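Local coordinates for nuclease-like protein (Chaetomium thermophilum, PDB 6GRB) that probably acts as a structure-selective nuclease that resolves four-way Holliday junctions and cuts 5'-flaps in DNA, with metal ions bound in its nuclease domain, at residues S383-E388 / W436-A441; S366-H371 / P378-S383. All coordinates share one frame; numbering follows the deposited sequence.

Interactions 1 and 2 hold the two flanks of strand 377-384, the middle strand of a three-stranded antiparallel sheet in the Gen1 C-terminal domain, far from the metal site. Interaction 2 pairs it with strand 364-371 in a hairpin; interaction 1 takes up its end, sharing Ser-383, and ties it and the helix that follows to the start of strand 439-444. Both are partly buried. Interaction 1 is mainly apolar, with Phe-384 and Pro-386 under helix 318-340 and Trp-436 exposed. Interaction 2 relies more on charge, its cross-strand salt bridge lying on one face while on the other Leu-380 faces helices beside the charged Arg-368. A probable hydrogen bond from Val-382 N to Ala-441 O joins them.

Interaction 1: S383-E388 / W436-A441; sequences SFIPAE and WQPDLA
Phe-384 and Asp-439 form a hydrogen-bonded pair between antiparallel strands, Asp-439 N giving a nearly straight bond to Phe-384 O (2.8 Å, 164°) and Phe-384 N a longer, more bent one to Asp-439 O (3.1 Å). In the adjoining non-hydrogen-bonded pair, Leu-440 CD2 lies against Ser-383 CB. Phe-384 carries its CG between the backbone N and the carbonyl carbon (chi1 58°), and its ring runs alongside the Asp-439 side chain, pointing the same way. Asp-439 CB makes a CH-pi contact over the ring face, 4.1 Å from the centroid, while Ala-441 CB meets the ring edge at CE1 (3.5 Å). Pro-386 CG touches the same Asp-439 CB at 3.5 Å, so this methylene is shared by the phenyl and proline rings. The carboxylate is drawn back to its own strand: Asp-439 OD1 accepts Leu-440 N on its anti side. Helix 318-340 packs on both Phe-384 and Pro-386 through Ala-330. An alanine in place of Phe-384 would probably open a gap beneath that helix and leave Asp-439 CB and Ala-441 CB without their aromatic partner. Beyond the strands, Ile-385 occupies the N-cap position of helix 386-390, its CD1 4.0 Å from Pro-438 CG. Two residues on, Ala-387 CB sits over the centre of the six-membered ring of Trp-436, 3.7 Å from its centroid. Backbone bonds thus set the register of the strand ends, while CH-pi and apolar contacts fasten the helix start to the incoming 436-438 chain; Asp-439 gives its methylene to both rings while its OD1 stays with Leu-440 N.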
loop_
_atom_site.group_PDB
_atom_site.type_symbol
_atom_site.label_atom_id
_atom_site.label_comp_id
_atom_site.label_asym_id
_atom_site.label_seq_id
_atom_site.Cartn_x
_atom_site.Cartn_y
_atom_site.Cartn_z
ATOM N N SER A 383 -0.234 13.768 25.571
ATOM C CA SER A 383 0.628 14.935 25.659
ATOM C C SER A 383 2.065 14.499 25.590
ATOM O O SER A 383 2.392 13.418 26.001
ATOM C CB SER A 383 0.400 15.714 26.952
ATOM O OG SER A 383 0.739 14.968 28.092
ATOM N N PHE A 384 2.920 15.388 25.116
ATOM C CA PHE A 384 4.338 15.130 24.884
ATOM C C PHE A 384 5.021 16.461 24.577
ATOM O O PHE A 384 4.364 17.456 24.251
ATOM C CB PHE A 384 4.550 14.132 23.735
ATOM C CG PHE A 384 3.947 14.573 22.426
ATOM C CD1 PHE A 384 2.622 14.305 22.131
ATOM C CD2 PHE A 384 4.704 15.255 21.487
ATOM C CE1 PHE A 384 2.061 14.712 20.930
ATOM C CE2 PHE A 384 4.145 15.662 20.285
ATOM C CZ PHE A 384 2.819 15.384 20.012
ATOM N N ILE A 385 6.350 16.470 24.678
ATOM C CA ILE A 385 7.140 17.665 24.409
ATOM C C ILE A 385 7.823 17.469 23.050
ATOM O O ILE A 385 8.782 16.688 22.966
ATOM C CB ILE A 385 8.168 17.945 25.515
ATOM C CG1 ILE A 385 7.508 17.935 26.905
ATOM C CG2 ILE A 385 8.878 19.286 25.252
ATOM C CD1 ILE A 385 6.769 19.217 27.271
ATOM N N PRO A 386 7.364 18.143 21.990
ATOM C CA PRO A 386 7.923 17.866 20.647
ATOM C C PRO A 386 9.443 17.930 20.561
ATOM O O PRO A 386 10.065 16.988 20.060
ATOM C CB PRO A 386 7.243 18.935 19.781
ATOM C CG PRO A 386 5.934 19.166 20.441
ATOM C CD PRO A 386 6.193 19.039 21.930
ATOM N N ALA A 387 10.060 19.012 21.045
ATOM C CA ALA A 387 11.517 19.134 20.983
ATOM C C ALA A 387 12.214 18.115 21.878
ATOM O O ALA A 387 13.313 17.655 21.552
ATOM C CB ALA A 387 11.947 20.554 21.364
ATOM N N GLU A 388 11.599 17.749 23.003
ATOM C CA GLU A 388 12.170 16.702 23.843
ATOM C C GLU A 388 12.123 15.351 23.138
ATOM O O GLU A 388 13.084 14.575 23.197
ATOM C CB GLU A 388 11.436 16.665 25.191
ATOM C CG GLU A 388 11.775 15.500 26.114
ATOM C CD GLU A 388 11.171 15.664 27.519
ATOM O OE1 GLU A 388 11.280 16.770 28.096
ATOM O OE2 GLU A 388 10.588 14.693 28.050
ATOM N N TRP A 436 8.883 23.399 23.051
ATOM C CA TRP A 436 9.133 22.983 24.430
ATOM C C TRP A 436 7.874 22.896 25.287
ATOM O O TRP A 436 7.880 22.184 26.296
ATOM C CB TRP A 436 10.161 23.913 25.079
ATOM C CG TRP A 436 11.485 23.762 24.404
ATOM C CD1 TRP A 436 12.043 24.610 23.489
ATOM C CD2 TRP A 436 12.397 22.662 24.543
ATOM N NE1 TRP A 436 13.261 24.116 23.067
ATOM C CE2 TRP A 436 13.498 22.922 23.701
ATOM C CE3 TRP A 436 12.392 21.481 25.304
ATOM C CZ2 TRP A 436 14.589 22.052 23.603
ATOM C CZ3 TRP A 436 13.480 20.610 25.197
ATOM C CH2 TRP A 436 14.559 20.904 24.354
ATOM N N GLN A 437 6.781 23.487 24.845
ATOM C CA GLN A 437 5.528 23.362 25.562
ATOM C C GLN A 437 4.899 22.026 25.180
ATOM O O GLN A 437 5.287 21.413 24.208
ATOM C CB GLN A 437 4.563 24.473 25.166
ATOM C CG GLN A 437 4.747 25.782 25.909
ATOM C CD GLN A 437 5.461 25.625 27.236
ATOM O OE1 GLN A 437 4.923 25.053 28.180
ATOM N NE2 GLN A 437 6.670 26.150 27.319
ATOM N N PRO A 438 3.929 21.560 25.960
ATOM C CA PRO A 438 3.251 20.296 25.623
ATOM C C PRO A 438 2.395 20.401 24.365
ATOM O O PRO A 438 1.607 21.339 24.209
ATOM C CB PRO A 438 2.390 20.029 26.864
ATOM C CG PRO A 438 3.134 20.714 27.966
ATOM C CD PRO A 438 3.682 21.957 27.356
ATOM N N ASP A 439 2.544 19.418 23.478
ATOM C CA ASP A 439 1.687 19.217 22.314
ATOM C C ASP A 439 0.756 18.035 22.585
ATOM O O ASP A 439 1.010 17.216 23.470
ATOM C CB ASP A 439 2.528 18.956 21.053
ATOM C CG ASP A 439 1.850 19.417 19.759
ATOM O OD1 ASP A 439 0.602 19.468 19.669
ATOM O OD2 ASP A 439 2.593 19.732 18.807
ATOM N N LEU A 440 -0.326 17.940 21.811
ATOM C CA LEU A 440 -1.305 16.873 21.962
ATOM C C LEU A 440 -1.464 16.135 20.644
ATOM O O LEU A 440 -1.475 16.756 19.581
ATOM C CB LEU A 440 -2.676 17.410 22.411
ATOM C CG LEU A 440 -2.826 18.143 23.745
ATOM C CD1 LEU A 440 -4.282 18.406 24.014
ATOM C CD2 LEU A 440 -2.224 17.361 24.897
ATOM N N ALA A 441 -1.606 14.816 20.718
ATOM C CA ALA A 441 -1.873 13.988 19.553
ATOM C C ALA A 441 -2.841 12.872 19.922
ATOM O O ALA A 441 -2.888 12.428 21.072
ATOM C CB ALA A 441 -0.588 13.377 19.000
#

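Interaction 2: S366-H371 / P378-S383; sequences SMRREH and PELRVS
Arg-369 grips Glu-379 side-on, with NE at 2.9 Å and NH1 at 3.0 Å from the single oxygen Glu-379 OE2. NE comes nearly along the C-O bond and NH1 on the syn side; the oxygen lies close to the guanidinium plane, and the two flat groups are turned only 22° apart. Arg-369 CG stands between the backbone N and the carbonyl carbon (chi1 77°), and from there the chain runs extended to NE beside the equally extended Glu-379. Beneath this bridge the same residues are a hydrogen-bonded backbone pair, Glu-379 N to Arg-369 O being the shorter bond at 3.0 Å. The pair belongs to the beta hairpin of strands 364-371 and 377-384, part of a three-stranded sheet which, with the helices after it, is consistent with the chromodomain-like fold of GEN1 proteins. At its far end two residues face one in a beta bulge: Ser-366 N bonds to Arg-381 O, and Arg-381 N reaches Met-367 O from well above the carbonyl plane. On the other face of the sheet, Pro-378 CB lies over the Arg-368 guanidinium, 3.9 Å from CZ, and Leu-380 CD2 rests 3.7 Å from Arg-368 CB. Arg-368 NH2 donates in its own plane to Glu-370 OE2 (2.9 Å), while NH1 forms a salt bridge with Glu-445; Leu-380 continues onto Leu-448 and Trp-459. Back on the salt-bridge face, His-371 CB covers part of the Arg-369 guanidinium, whose NH2 lies 3.5 Å above the imidazole plane, and Trp-442 makes cation-pi contacts with both Arg-369 and Arg-381.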
loop_
_atom_site.group_PDB
_atom_site.type_symbol
_atom_site.label_atom_id
_atom_site.label_comp_id
_atom_site.label_asym_id
_atom_site.label_seq_id
_atom_site.Cartn_x
_atom_site.Cartn_y
_atom_site.Cartn_z
ATOM N N SER A 366 -5.673 12.579 28.336
ATOM C CA SER A 366 -6.760 13.449 28.761
ATOM C C SER A 366 -8.123 13.033 28.250
ATOM O O SER A 366 -9.118 13.636 28.674
ATOM C CB SER A 366 -6.499 14.905 28.329
ATOM O OG SER A 366 -6.255 14.995 26.931
ATOM N N MET A 367 -8.203 12.102 27.313
ATOM C CA MET A 367 -9.488 11.751 26.736
ATOM C C MET A 367 -9.370 10.493 25.890
ATOM O O MET A 367 -8.304 9.962 25.728
ATOM C CB MET A 367 -9.955 12.940 25.879
ATOM C CG MET A 367 -11.424 13.039 25.483
ATOM S SD MET A 367 -11.858 14.562 24.622
ATOM C CE MET A 367 -10.349 15.419 24.890
ATOM N N ARG A 368 -10.519 10.057 25.386
ATOM C CA ARG A 368 -10.643 8.885 24.537
ATOM C C ARG A 368 -11.745 9.177 23.526
ATOM O O ARG A 368 -12.659 9.955 23.802
ATOM C CB ARG A 368 -10.996 7.651 25.367
ATOM C CG ARG A 368 -11.846 6.630 24.630
ATOM C CD ARG A 368 -11.520 5.214 25.076
ATOM N NE ARG A 368 -12.230 4.214 24.284
ATOM C CZ ARG A 368 -12.121 2.902 24.464
ATOM N NH1 ARG A 368 -11.328 2.425 25.414
ATOM N NH2 ARG A 368 -12.805 2.066 23.697
ATOM N N ARG A 369 -11.656 8.556 22.359
ATOM C CA ARG A 369 -12.625 8.764 21.301
ATOM C C ARG A 369 -12.552 7.576 20.358
ATOM O O ARG A 369 -11.539 6.877 20.276
ATOM C CB ARG A 369 -12.359 10.068 20.525
ATOM C CG ARG A 369 -11.200 9.954 19.522
ATOM C CD ARG A 369 -11.133 11.133 18.564
ATOM N NE ARG A 369 -10.126 10.919 17.528
ATOM C CZ ARG A 369 -9.873 11.747 16.516
ATOM N NH1 ARG A 369 -8.948 11.444 15.628
ATOM N NH2 ARG A 369 -10.547 12.875 16.388
ATOM N N GLU A 370 -13.631 7.378 19.629
ATOM C CA GLU A 370 -13.689 6.390 18.564
ATOM C C GLU A 370 -14.226 7.154 17.358
ATOM O O GLU A 370 -15.421 7.150 17.071
ATOM C CB GLU A 370 -14.546 5.187 18.965
ATOM C CG GLU A 370 -14.052 4.485 20.230
ATOM C CD GLU A 370 -14.919 3.300 20.611
ATOM O OE1 GLU A 370 -15.692 2.853 19.727
ATOM O OE2 GLU A 370 -14.853 2.823 21.784
ATOM N N HIS A 371 -13.328 7.849 16.681
ATOM C CA HIS A 371 -13.682 8.754 15.603
ATOM C C HIS A 371 -13.903 7.975 14.307
ATOM O O HIS A 371 -13.258 6.951 14.061
ATOM C CB HIS A 371 -12.563 9.785 15.439
ATOM C CG HIS A 371 -12.925 10.948 14.577
ATOM N ND1 HIS A 371 -12.367 11.146 13.333
ATOM C CD2 HIS A 371 -13.782 11.978 14.781
ATOM C CE1 HIS A 371 -12.872 12.245 12.801
ATOM N NE2 HIS A 371 -13.730 12.772 13.661
ATOM N N PRO A 378 -10.185 2.906 18.796
ATOM C CA PRO A 378 -10.037 3.692 20.031
ATOM C C PRO A 378 -8.717 4.446 20.045
ATOM O O PRO A 378 -7.656 3.876 19.810
ATOM C CB PRO A 378 -10.094 2.629 21.135
ATOM C CG PRO A 378 -10.872 1.515 20.525
ATOM C CD PRO A 378 -10.520 1.498 19.068
ATOM N N GLU A 379 -8.787 5.745 20.320
ATOM C CA GLU A 379 -7.598 6.573 20.407
ATOM C C GLU A 379 -7.581 7.270 21.752
ATOM O O GLU A 379 -8.631 7.551 22.337
ATOM C CB GLU A 379 -7.537 7.603 19.282
ATOM C CG GLU A 379 -7.279 7.000 17.907
ATOM C CD GLU A 379 -7.296 8.050 16.812
ATOM O OE1 GLU A 379 -6.276 8.187 16.105
ATOM O OE2 GLU A 379 -8.324 8.749 16.678
ATOM N N LEU A 380 -6.380 7.529 22.246
ATOM C CA LEU A 380 -6.192 8.265 23.483
ATOM C C LEU A 380 -5.489 9.582 23.178
ATOM O O LEU A 380 -4.574 9.632 22.343
ATOM C CB LEU A 380 -5.394 7.434 24.499
ATOM C CG LEU A 380 -6.087 6.184 25.082
ATOM C CD1 LEU A 380 -5.217 5.485 26.113
ATOM C CD2 LEU A 380 -7.423 6.560 25.688
ATOM N N ARG A 381 -5.940 10.647 23.835
ATOM C CA ARG A 381 -5.384 11.986 23.646
ATOM C C ARG A 381 -4.130 12.115 24.498
ATOM O O ARG A 381 -4.212 12.162 25.728
ATOM C CB ARG A 381 -6.413 13.047 24.036
ATOM C CG ARG A 381 -5.986 14.460 23.770
ATOM C CD ARG A 381 -5.925 14.733 22.284
ATOM N NE ARG A 381 -5.926 16.166 22.010
ATOM C CZ ARG A 381 -5.801 16.706 20.797
ATOM N NH1 ARG A 381 -5.663 15.922 19.731
ATOM N NH2 ARG A 381 -5.805 18.032 20.653
ATOM N N VAL A 382 -2.967 12.099 23.860
ATOM C CA VAL A 382 -1.720 12.139 24.615
ATOM C C VAL A 382 -0.888 13.403 24.474
ATOM O O VAL A 382 -0.799 14.002 23.402
ATOM C CB VAL A 382 -0.826 10.930 24.270
ATOM C CG1 VAL A 382 0.519 11.049 24.969
ATOM C CG2 VAL A 382 -1.520 9.631 24.651
ATOM N N SER A 383 -0.234 13.768 25.571
ATOM C CA SER A 383 0.628 14.935 25.659
ATOM C C SER A 383 2.065 14.499 25.590
ATOM O O SER A 383 2.392 13.418 26.001
ATOM C CB SER A 383 0.400 15.714 26.952
ATOM O OG SER A 383 0.739 14.968 28.092
#